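Local atomic coordinates of protein STI-1 (Caenorhabditis elegans, PDB entry 4GCN), a protein that binds Hsp70 and Hsp90 as a co-chaperone and inhibits the ATPase activity of Hsp90, this chain being its N-terminal TPR domain. Residues I9-L14 with H28-K33; N47-Y52 with A59-F64; W105-L110 with K120-L125. All blocks are in the same frame, centred on the assembly; numbering follows the deposited sequence. Where two conformers were deposited one is given.

Contact 1 (I9-L14 with H28-K33); sequences IAEKDL and HVHYDK
CG of Glu11 lies anti to the carbonyl carbon and the chain bends at chi2 (-69°), bringing the carboxylate to the ring of His30, whose CG is likewise anti to its own carbonyl carbon. The His30 ND1-H points to the syn lone pair of Glu11 OE1, 2.5 Å away, in a short and fairly straight bond (162° at the hydrogen). Carboxylate and imidazole are nearly coplanar, so this His-carboxylate bond meets the ring edge and would hold the rotation of the ring. CB of Leu14 stands over one ring face, 3.6 Å from the His30 centroid, as a CH-pi contact. CB of Lys33 packs on Glu11 OE1 at 3.7 Å; NZ of Lys33 stays 4.5 Å from Glu11 OE2, too far for a salt bridge, though the charge would probably favour an ionised carboxylate. Behind this polar patch, CE1 of Tyr31 touches the carbonyl O of Lys12 at 3.5 Å, and the Tyr31 hydroxyl is hydrogen-bonded to Asn16. The contact pairs helix 3-20 with helix 24-37, antiparallel in the predicted first TPR repeat with local axes 7.6 Å apart; beyond it, Tyr31 leans on Asn47, Lys48 and Val51 of helix 42-54.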
loop_
_atom_site.group_PDB
_atom_site.type_symbol
_atom_site.label_atom_id
_atom_site.label_comp_id
_atom_site.label_asym_id
_atom_site.label_seq_id
_atom_site.Cartn_x
_atom_site.Cartn_y
_atom_site.Cartn_z
ATOM N N ILE A 9 12.917 -3.235 -9.884
ATOM C CA ILE A 9 12.951 -4.153 -8.767
ATOM C C ILE A 9 14.228 -3.964 -7.925
ATOM O O ILE A 9 14.191 -4.125 -6.741
ATOM C CB ILE A 9 12.783 -5.605 -9.289
ATOM C CG1 ILE A 9 11.344 -5.812 -9.745
ATOM C CG2 ILE A 9 13.122 -6.609 -8.204
ATOM C CD1 ILE A 9 11.048 -7.184 -10.316
ATOM N N ALA A 10 15.378 -3.731 -8.571
ATOM C CA ALA A 10 16.637 -3.570 -7.888
ATOM C C ALA A 10 16.544 -2.314 -6.996
ATOM O O ALA A 10 16.961 -2.340 -5.856
ATOM C CB ALA A 10 17.816 -3.467 -8.895
ATOM N N GLU A 11 15.979 -1.235 -7.498
ATOM C CA GLU A 11 15.719 -0.077 -6.656
ATOM C C GLU A 11 14.782 -0.358 -5.463
ATOM O O GLU A 11 15.034 0.110 -4.356
ATOM C CB GLU A 11 15.171 1.084 -7.481
ATOM C CG GLU A 11 16.245 1.847 -8.274
ATOM C CD GLU A 11 17.201 2.642 -7.365
ATOM O OE1 GLU A 11 16.904 2.975 -6.201
ATOM O OE2 GLU A 11 18.283 2.928 -7.813
ATOM N N LYS A 12 13.753 -1.170 -5.684
ATOM C CA LYS A 12 12.854 -1.566 -4.610
ATOM C C LYS A 12 13.634 -2.282 -3.503
ATOM O O LYS A 12 13.380 -2.066 -2.320
ATOM C CB LYS A 12 11.745 -2.485 -5.157
ATOM C CG LYS A 12 10.759 -3.023 -4.121
ATOM C CD LYS A 12 10.186 -4.353 -4.538
ATOM C CE LYS A 12 11.276 -5.390 -4.456
ATOM N NZ LYS A 12 10.680 -6.702 -4.358
ATOM N N ASP A 13 14.530 -3.144 -3.904
ATOM C CA ASP A 13 15.320 -3.920 -2.941
ATOM C C ASP A 13 16.205 -2.966 -2.111
ATOM O O ASP A 13 16.388 -3.138 -0.886
ATOM C CB ASP A 13 16.094 -5.013 -3.662
ATOM C CG ASP A 13 15.201 -6.144 -4.133
ATOM O OD1 ASP A 13 14.024 -6.234 -3.711
ATOM O OD2 ASP A 13 15.665 -6.939 -4.940
ATOM N N LEU A 14 16.721 -1.923 -2.758
ATOM C CA LEU A 14 17.493 -0.901 -2.054
ATOM C C LEU A 14 16.578 -0.123 -1.110
ATOM O O LEU A 14 16.943 0.239 0.033
ATOM C CB LEU A 14 18.181 0.076 -3.048
ATOM C CG LEU A 14 19.229 -0.551 -3.996
ATOM C CD1 LEU A 14 19.907 0.507 -4.863
ATOM C CD2 LEU A 14 20.303 -1.302 -3.233
ATOM N N HIS A 28 12.098 6.125 0.672
ATOM C CA HIS A 28 11.312 6.862 -0.324
ATOM C C HIS A 28 12.096 7.170 -1.608
ATOM O O HIS A 28 11.533 7.067 -2.713
ATOM C CB HIS A 28 10.772 8.163 0.262
ATOM C CG HIS A 28 9.560 7.987 1.148
ATOM N ND1 HIS A 28 8.375 7.497 0.689
ATOM C CD2 HIS A 28 9.362 8.319 2.479
ATOM C CE1 HIS A 28 7.491 7.478 1.683
ATOM N NE2 HIS A 28 8.091 7.979 2.788
ATOM N N VAL A 29 13.350 7.605 -1.459
ATOM C CA VAL A 29 14.257 7.925 -2.613
ATOM C C VAL A 29 14.294 6.756 -3.617
ATOM O O VAL A 29 14.058 6.919 -4.833
ATOM C CB VAL A 29 15.689 8.265 -2.138
ATOM C CG1 VAL A 29 16.718 8.121 -3.274
ATOM C CG2 VAL A 29 15.747 9.688 -1.563
ATOM N N HIS A 30 14.564 5.585 -3.079
ATOM C CA HIS A 30 14.651 4.390 -3.856
ATOM C C HIS A 30 13.336 3.913 -4.423
ATOM O O HIS A 30 13.251 3.495 -5.618
ATOM C CB HIS A 30 15.318 3.323 -3.013
ATOM C CG HIS A 30 16.838 3.552 -2.821
ATOM N ND1 HIS A 30 17.725 3.619 -3.882
ATOM C CD2 HIS A 30 17.595 3.695 -1.677
ATOM C CE1 HIS A 30 18.984 3.827 -3.401
ATOM N NE2 HIS A 30 18.913 3.887 -2.063
ATOM N N TYR A 31 12.265 3.947 -3.615
ATOM C CA TYR A 31 10.952 3.495 -4.118
ATOM C C TYR A 31 10.503 4.441 -5.199
ATOM O O TYR A 31 9.898 4.038 -6.159
ATOM C CB TYR A 31 9.918 3.391 -2.989
ATOM C CG TYR A 31 10.131 2.290 -1.941
ATOM C CD1 TYR A 31 10.595 1.038 -2.280
ATOM C CD2 TYR A 31 9.847 2.538 -0.589
ATOM C CE1 TYR A 31 10.764 0.021 -1.308
ATOM C CE2 TYR A 31 10.044 1.586 0.364
ATOM C CZ TYR A 31 10.494 0.315 0.014
ATOM O OH TYR A 31 10.648 -0.639 0.966
ATOM N N ASP A 32 10.845 5.715 -5.058
ATOM C CA ASP A 32 10.494 6.725 -6.087
ATOM C C ASP A 32 11.232 6.432 -7.380
ATOM O O ASP A 32 10.666 6.561 -8.461
ATOM C CB ASP A 32 10.861 8.150 -5.617
ATOM C CG ASP A 32 9.848 8.712 -4.564
ATOM O OD1 ASP A 32 8.763 8.110 -4.383
ATOM O OD2 ASP A 32 10.164 9.724 -3.930
ATOM N N LYS A 33 12.491 6.051 -7.234
ATOM C CA LYS A 33 13.308 5.613 -8.367
ATOM C C LYS A 33 12.684 4.358 -9.014
ATOM O O LYS A 33 12.638 4.247 -10.235
ATOM C CB LYS A 33 14.778 5.409 -7.985
ATOM C CG LYS A 33 15.549 6.728 -7.886
ATOM C CD LYS A 33 17.039 6.481 -7.729
ATOM C CE LYS A 33 17.744 7.661 -7.105
ATOM N NZ LYS A 33 19.183 7.299 -7.122
#

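Contact 2 (N47-Y52 with A59-F64)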
loop_
_atom_site.group_PDB
_atom_site.type_symbol
_atom_site.label_atom_id
_atom_site.label_comp_id
_atom_site.label_asym_id
_atom_site.label_seq_id
_atom_site.Cartn_x
_atom_site.Cartn_y
_atom_site.Cartn_z
ATOM N N ASN A 47 4.695 -0.419 -1.059
ATOM C CA ASN A 47 5.855 -0.253 -0.157
ATOM C C ASN A 47 5.966 1.207 0.267
ATOM O O ASN A 47 6.214 1.490 1.401
ATOM C CB ASN A 47 7.144 -0.711 -0.837
ATOM C CG ASN A 47 7.277 -2.224 -0.936
ATOM O OD1 ASN A 47 8.337 -2.699 -1.267
ATOM N ND2 ASN A 47 6.243 -2.962 -0.653
ATOM N N LYS A 48 5.675 2.163 -0.610
ATOM C CA LYS A 48 5.685 3.558 -0.219
ATOM C C LYS A 48 4.604 3.886 0.835
ATOM O O LYS A 48 4.867 4.609 1.783
ATOM C CB LYS A 48 5.422 4.471 -1.389
ATOM C CG LYS A 48 6.679 4.815 -2.141
ATOM C CD LYS A 48 6.536 6.049 -2.966
ATOM C CE LYS A 48 6.349 7.366 -2.235
ATOM N NZ LYS A 48 7.540 8.230 -1.972
ATOM N N ALA A 49 3.436 3.279 0.687
ATOM C CA ALA A 49 2.347 3.386 1.671
ATOM C C ALA A 49 2.755 2.909 3.043
ATOM O O ALA A 49 2.463 3.544 4.041
ATOM C CB ALA A 49 1.079 2.674 1.140
ATOM N N ALA A 50 3.462 1.787 3.083
ATOM C CA ALA A 50 3.952 1.224 4.305
ATOM C C ALA A 50 4.940 2.155 4.996
ATOM O O ALA A 50 4.903 2.319 6.220
ATOM C CB ALA A 50 4.588 -0.111 4.022
ATOM N N VAL A 51 5.826 2.772 4.240
ATOM C CA VAL A 51 6.739 3.759 4.808
ATOM C C VAL A 51 5.952 4.924 5.391
ATOM O O VAL A 51 6.197 5.309 6.532
ATOM C CB VAL A 51 7.752 4.289 3.793
ATOM C CG1 VAL A 51 8.690 5.282 4.475
ATOM C CG2 VAL A 51 8.523 3.121 3.183
ATOM N N TYR A 52 5.019 5.492 4.612
ATOM C CA TYR A 52 4.228 6.614 5.099
ATOM C C TYR A 52 3.482 6.290 6.382
ATOM O O TYR A 52 3.438 7.100 7.260
ATOM C CB TYR A 52 3.237 7.146 4.061
ATOM C CG TYR A 52 3.839 7.956 2.932
ATOM C CD1 TYR A 52 4.723 9.024 3.192
ATOM C CD2 TYR A 52 3.537 7.665 1.605
ATOM C CE1 TYR A 52 5.215 9.817 2.164
ATOM C CE2 TYR A 52 4.053 8.409 0.581
ATOM C CZ TYR A 52 4.906 9.451 0.858
ATOM O OH TYR A 52 5.435 10.132 -0.183
ATOM N N ALA A 59 -2.323 10.422 5.751
ATOM C CA ALA A 59 -3.023 10.918 4.521
ATOM C C ALA A 59 -2.221 10.547 3.282
ATOM O O ALA A 59 -2.752 10.005 2.325
ATOM C CB ALA A 59 -3.234 12.420 4.570
ATOM N N GLU A 60 -0.883 10.655 3.379
ATOM C CA GLU A 60 -0.030 10.211 2.250
ATOM C C GLU A 60 -0.096 8.681 2.021
ATOM O O GLU A 60 -0.143 8.241 0.893
ATOM C CB GLU A 60 1.380 10.680 2.457
ATOM C CG GLU A 60 1.518 12.186 2.503
ATOM C CD GLU A 60 1.364 12.802 3.894
ATOM O OE1 GLU A 60 0.675 12.296 4.854
ATOM O OE2 GLU A 60 1.980 13.873 4.038
ATOM N N CYS A 61 -0.142 7.904 3.102
ATOM C CA CYS A 61 -0.336 6.457 3.034
ATOM C C CYS A 61 -1.586 6.132 2.215
ATOM O O CYS A 61 -1.522 5.359 1.263
ATOM C CB CYS A 61 -0.427 5.881 4.403
ATOM S SG CYS A 61 -0.774 4.134 4.478
ATOM N N VAL A 62 -2.704 6.743 2.584
ATOM C CA VAL A 62 -3.961 6.561 1.877
ATOM C C VAL A 62 -3.803 6.877 0.406
ATOM O O VAL A 62 -4.298 6.130 -0.425
ATOM C CB VAL A 62 -5.151 7.396 2.458
ATOM C CG1 VAL A 62 -6.395 7.399 1.510
ATOM C CG2 VAL A 62 -5.514 6.931 3.840
ATOM N N GLN A 63 -3.122 7.974 0.095
ATOM C CA GLN A 63 -2.927 8.414 -1.295
ATOM C C GLN A 63 -2.189 7.357 -2.091
ATOM O O GLN A 63 -2.579 7.023 -3.185
ATOM C CB GLN A 63 -2.209 9.790 -1.358
ATOM C CG GLN A 63 -3.114 10.906 -0.866
ATOM C CD GLN A 63 -2.393 12.133 -0.311
ATOM O OE1 GLN A 63 -1.320 12.480 -0.795
ATOM N NE2 GLN A 63 -3.015 12.824 0.680
ATOM N N PHE A 64 -1.212 6.740 -1.490
ATOM C CA PHE A 64 -0.505 5.687 -2.194
ATOM C C PHE A 64 -1.257 4.363 -2.276
ATOM O O PHE A 64 -1.034 3.582 -3.199
ATOM C CB PHE A 64 0.945 5.581 -1.695
ATOM C CG PHE A 64 1.830 6.575 -2.397
ATOM C CD1 PHE A 64 1.759 7.924 -2.091
ATOM C CD2 PHE A 64 2.609 6.182 -3.481
ATOM C CE1 PHE A 64 2.518 8.871 -2.805
ATOM C CE2 PHE A 64 3.366 7.118 -4.182
ATOM C CZ PHE A 64 3.312 8.460 -3.861
#
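Tyr52 and Phe64 bury the most surface here, and their rings meet between helix 42-54 and helix 58-74, which run almost antiparallel with local axes 7.9 Å apart. The ring planes are turned 49° from each other, an oblique pairing in which CE2 of Tyr52 touches CD1 of Phe64 at 3.6 Å. Each ring is also met by an aliphatic carbon of the opposite helix. CB of Glu60 stands over the centre of the Tyr52 ring, 3.6 Å from the centroid and almost along the ring normal, while the rest of the glutamate, bent at chi2 (89°), leads its carboxylate away. Over one face of Phe64, nearer the rim, lies CE of Lys48, 3.9 Å from the centroid; bends at chi3 and chi4 fold the end of the lysine over that face. NZ of Lys48 makes a weak bond to Tyr52 OH; its main partner is Asp32 of helix 24-37, and His28 of the same helix is hydrogen-bonded to it as well. Next to this aromatic pair, Cys61 meets Ala49 where the backbones come closest, CA of Ala49 to CA of Cys61 being 4.3 Å. Such an approach needs small residues: SG of Cys61, anti to its backbone N, lies 4.1 Å from CB of Ala49, and both side chains touch Arg88 of helix 79-95. Small residues at the crossing, flanked by large aromatic ones, fit the antiparallel helix pair of a tetratricopeptide repeat, here the predicted second TPR of the domain.

Contact 3 (W105-L110 with K120-L125); sequences WFHRSL and KKVKEL
Val122 is the wedge of this contact, and its two methyl groups divide the packed side from the looser one. CG2 of Val122, anti to the carbonyl carbon, goes into the interior, 3.6 Å from CB of Phe106, and meets Leu110 tip to tip, with CD1 of Leu110 4.0 Å from that Val122 CG2. The Phe106 ring continues this apolar patch: its CE2 lies 3.6 Å from CD1 of Leu125, the two side chains crossing at about a right angle. CG1 of Val122, anti to the backbone N (chi1 171°), instead faces the exposed His107, sitting over one face of the imidazole in a CH-pi contact 4.0 Å from the centroid. That ring takes its polar partner elsewhere, NE2 being hydrogen-bonded to Glu126. Lys121 flanks the other side with an extended chain; its CE touches CZ of Phe106 at 3.6 Å, and its ammonium continues past the ring to a hydrogen bond with Gln94. An alanine in place of Phe106 would remove the ring that Leu125 and Lys121 lean on, and would probably loosen the end helix on its neighbour. The separation is wide, with local axes 10.6 Å apart at 151°, so side chains alone bridge the two helices. Helix 116-126 thus packs against the last predicted repeat: Leu118 and Val119 extend its packing on helix 99-112, whose Trp105 and Ser109 reach helix 79-95, with Trp105 and Arg108 also touching helix 58-74.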
loop_
_atom_site.group_PDB
_atom_site.type_symbol
_atom_site.label_atom_id
_atom_site.label_comp_id
_atom_site.label_asym_id
_atom_site.label_seq_id
_atom_site.Cartn_x
_atom_site.Cartn_y
_atom_site.Cartn_z
ATOM N N TRP A 105 -13.236 1.483 3.475
ATOM C CA TRP A 105 -12.084 0.865 2.860
ATOM C C TRP A 105 -11.995 -0.629 3.253
ATOM O O TRP A 105 -11.675 -1.471 2.441
ATOM C CB TRP A 105 -10.786 1.602 3.227
ATOM C CG TRP A 105 -10.498 2.732 2.307
ATOM C CD1 TRP A 105 -10.801 4.069 2.458
ATOM C CD2 TRP A 105 -9.841 2.627 1.033
ATOM N NE1 TRP A 105 -10.430 4.799 1.338
ATOM C CE2 TRP A 105 -9.834 3.974 0.446
ATOM C CE3 TRP A 105 -9.345 1.576 0.300
ATOM C CZ2 TRP A 105 -9.225 4.236 -0.777
ATOM C CZ3 TRP A 105 -8.671 1.848 -0.895
ATOM C CH2 TRP A 105 -8.639 3.134 -1.441
ATOM N N PHE A 106 -12.272 -0.934 4.507
ATOM C CA PHE A 106 -12.239 -2.301 4.999
ATOM C C PHE A 106 -13.265 -3.178 4.255
ATOM O O PHE A 106 -13.007 -4.310 3.944
ATOM C CB PHE A 106 -12.527 -2.283 6.481
ATOM C CG PHE A 106 -11.361 -1.801 7.345
ATOM C CD1 PHE A 106 -10.052 -2.083 7.037
ATOM C CD2 PHE A 106 -11.604 -1.118 8.519
ATOM C CE1 PHE A 106 -8.978 -1.697 7.902
ATOM C CE2 PHE A 106 -10.529 -0.697 9.365
ATOM C CZ PHE A 106 -9.230 -1.004 9.044
ATOM N N HIS A 107 -14.464 -2.672 4.057
ATOM C CA HIS A 107 -15.446 -3.362 3.262
ATOM C C HIS A 107 -15.037 -3.599 1.819
ATOM O O HIS A 107 -15.238 -4.727 1.334
ATOM C CB HIS A 107 -16.779 -2.665 3.321
ATOM C CG HIS A 107 -17.584 -3.059 4.519
ATOM N ND1 HIS A 107 -17.965 -4.350 4.747
ATOM C CD2 HIS A 107 -18.095 -2.305 5.556
ATOM C CE1 HIS A 107 -18.747 -4.393 5.878
ATOM N NE2 HIS A 107 -18.796 -3.160 6.384
ATOM N N ARG A 108 -14.458 -2.581 1.138
ATOM C CA ARG A 108 -13.733 -2.796 -0.135
ATOM C C ARG A 108 -12.705 -3.902 -0.098
ATOM O O ARG A 108 -12.748 -4.845 -0.925
ATOM C CB ARG A 108 -13.178 -1.502 -0.646
ATOM C CG ARG A 108 -14.312 -0.615 -1.177
ATOM C CD ARG A 108 -13.893 0.779 -1.521
ATOM N NE ARG A 108 -13.156 0.752 -2.802
ATOM C CZ ARG A 108 -12.193 1.614 -3.138
ATOM N NH1 ARG A 108 -11.892 2.614 -2.337
ATOM N NH2 ARG A 108 -11.550 1.520 -4.312
ATOM N N SER A 109 -11.881 -3.891 0.950
ATOM C CA SER A 109 -10.865 -4.816 1.026
ATOM C C SER A 109 -11.406 -6.230 1.167
ATOM O O SER A 109 -10.911 -7.142 0.530
ATOM C CB SER A 109 -9.968 -4.506 2.215
ATOM O OG SER A 109 -8.980 -5.507 2.319
ATOM N N LEU A 110 -12.417 -6.421 2.010
ATOM C CA LEU A 110 -12.956 -7.733 2.239
ATOM C C LEU A 110 -13.625 -8.271 0.990
ATOM O O LEU A 110 -13.637 -9.474 0.720
ATOM C CB LEU A 110 -14.019 -7.688 3.351
ATOM C CG LEU A 110 -13.439 -7.509 4.734
ATOM C CD1 LEU A 110 -14.555 -7.372 5.760
ATOM C CD2 LEU A 110 -12.575 -8.769 5.027
ATOM N N LYS A 120 -13.834 -10.094 11.271
ATOM C CA LYS A 120 -14.177 -9.979 12.668
ATOM C C LYS A 120 -13.958 -8.555 13.174
ATOM O O LYS A 120 -14.835 -7.980 13.867
ATOM C CB LYS A 120 -13.366 -10.976 13.490
ATOM C CG LYS A 120 -13.761 -12.445 13.278
ATOM C CD LYS A 120 -13.082 -13.373 14.306
ATOM C CE LYS A 120 -13.220 -14.858 13.949
ATOM N NZ LYS A 120 -12.665 -15.684 15.027
ATOM N N LYS A 121 -12.834 -7.990 12.757
ATOM C CA LYS A 121 -12.477 -6.616 13.093
ATOM C C LYS A 121 -13.552 -5.613 12.638
ATOM O O LYS A 121 -13.913 -4.711 13.368
ATOM C CB LYS A 121 -11.116 -6.246 12.490
ATOM C CG LYS A 121 -10.845 -4.722 12.461
ATOM C CD LYS A 121 -9.371 -4.366 12.359
ATOM C CE LYS A 121 -9.217 -2.881 12.140
ATOM N NZ LYS A 121 -7.805 -2.494 12.219
ATOM N N VAL A 122 -14.061 -5.787 11.429
ATOM C CA VAL A 122 -15.090 -4.875 10.905
ATOM C C VAL A 122 -16.432 -5.000 11.636
ATOM O O VAL A 122 -17.098 -3.988 11.873
ATOM C CB VAL A 122 -15.279 -5.078 9.408
ATOM C CG1 VAL A 122 -16.475 -4.295 8.922
ATOM C CG2 VAL A 122 -14.001 -4.657 8.683
ATOM N N LYS A 123 -16.828 -6.233 11.953
ATOM C CA LYS A 123 -18.024 -6.427 12.758
ATOM C C LYS A 123 -17.871 -5.678 14.107
ATOM O O LYS A 123 -18.791 -4.953 14.490
ATOM C CB LYS A 123 -18.348 -7.909 12.899
ATOM C CG LYS A 123 -19.216 -8.457 11.741
ATOM C CD LYS A 123 -19.001 -9.958 11.478
ATOM C CE LYS A 123 -19.462 -10.417 10.087
ATOM N NZ LYS A 123 -19.433 -11.907 9.964
ATOM N N GLU A 124 -16.705 -5.794 14.765
ATOM C CA GLU A 124 -16.443 -5.095 16.015
ATOM C C GLU A 124 -16.541 -3.611 15.837
ATOM O O GLU A 124 -17.089 -2.936 16.686
ATOM C CB GLU A 124 -15.067 -5.416 16.587
ATOM C CG GLU A 124 -14.919 -6.846 17.083
ATOM C CD GLU A 124 -16.049 -7.203 18.007
ATOM O OE1 GLU A 124 -16.224 -6.499 19.028
ATOM O OE2 GLU A 124 -16.800 -8.140 17.683
ATOM N N LEU A 125 -16.014 -3.092 14.746
ATOM C CA LEU A 125 -16.032 -1.635 14.495
ATOM C C LEU A 125 -17.427 -1.107 14.191
ATOM O O LEU A 125 -17.687 0.087 14.368
ATOM C CB LEU A 125 -15.125 -1.244 13.295
ATOM C CG LEU A 125 -13.590 -1.335 13.449
ATOM C CD1 LEU A 125 -12.819 -1.007 12.164
ATOM C CD2 LEU A 125 -13.178 -0.403 14.585
#

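In the fold
From the N terminus, contact 1 closes the turn between helix 3-20 and helix 24-37, contact 2 the short turn between helix 42-54 and helix 58-74, and contact 3 the turn between helix 99-112 and helix 116-126. Each is complete before the next begins, so the three are in series and neither nest nor cross. Contacts 1 and 2 touch directly, tying the first two predicted repeats together: OD1 of Asp32 forms a salt bridge with NZ of Lys48 at 2.7 Å, and His28 packs on Val51 and Tyr52. Contact 3 lies across the chain's centre from contact 1, their centres about 31 Å apart, with helix 79-95 linking it back to contact 2.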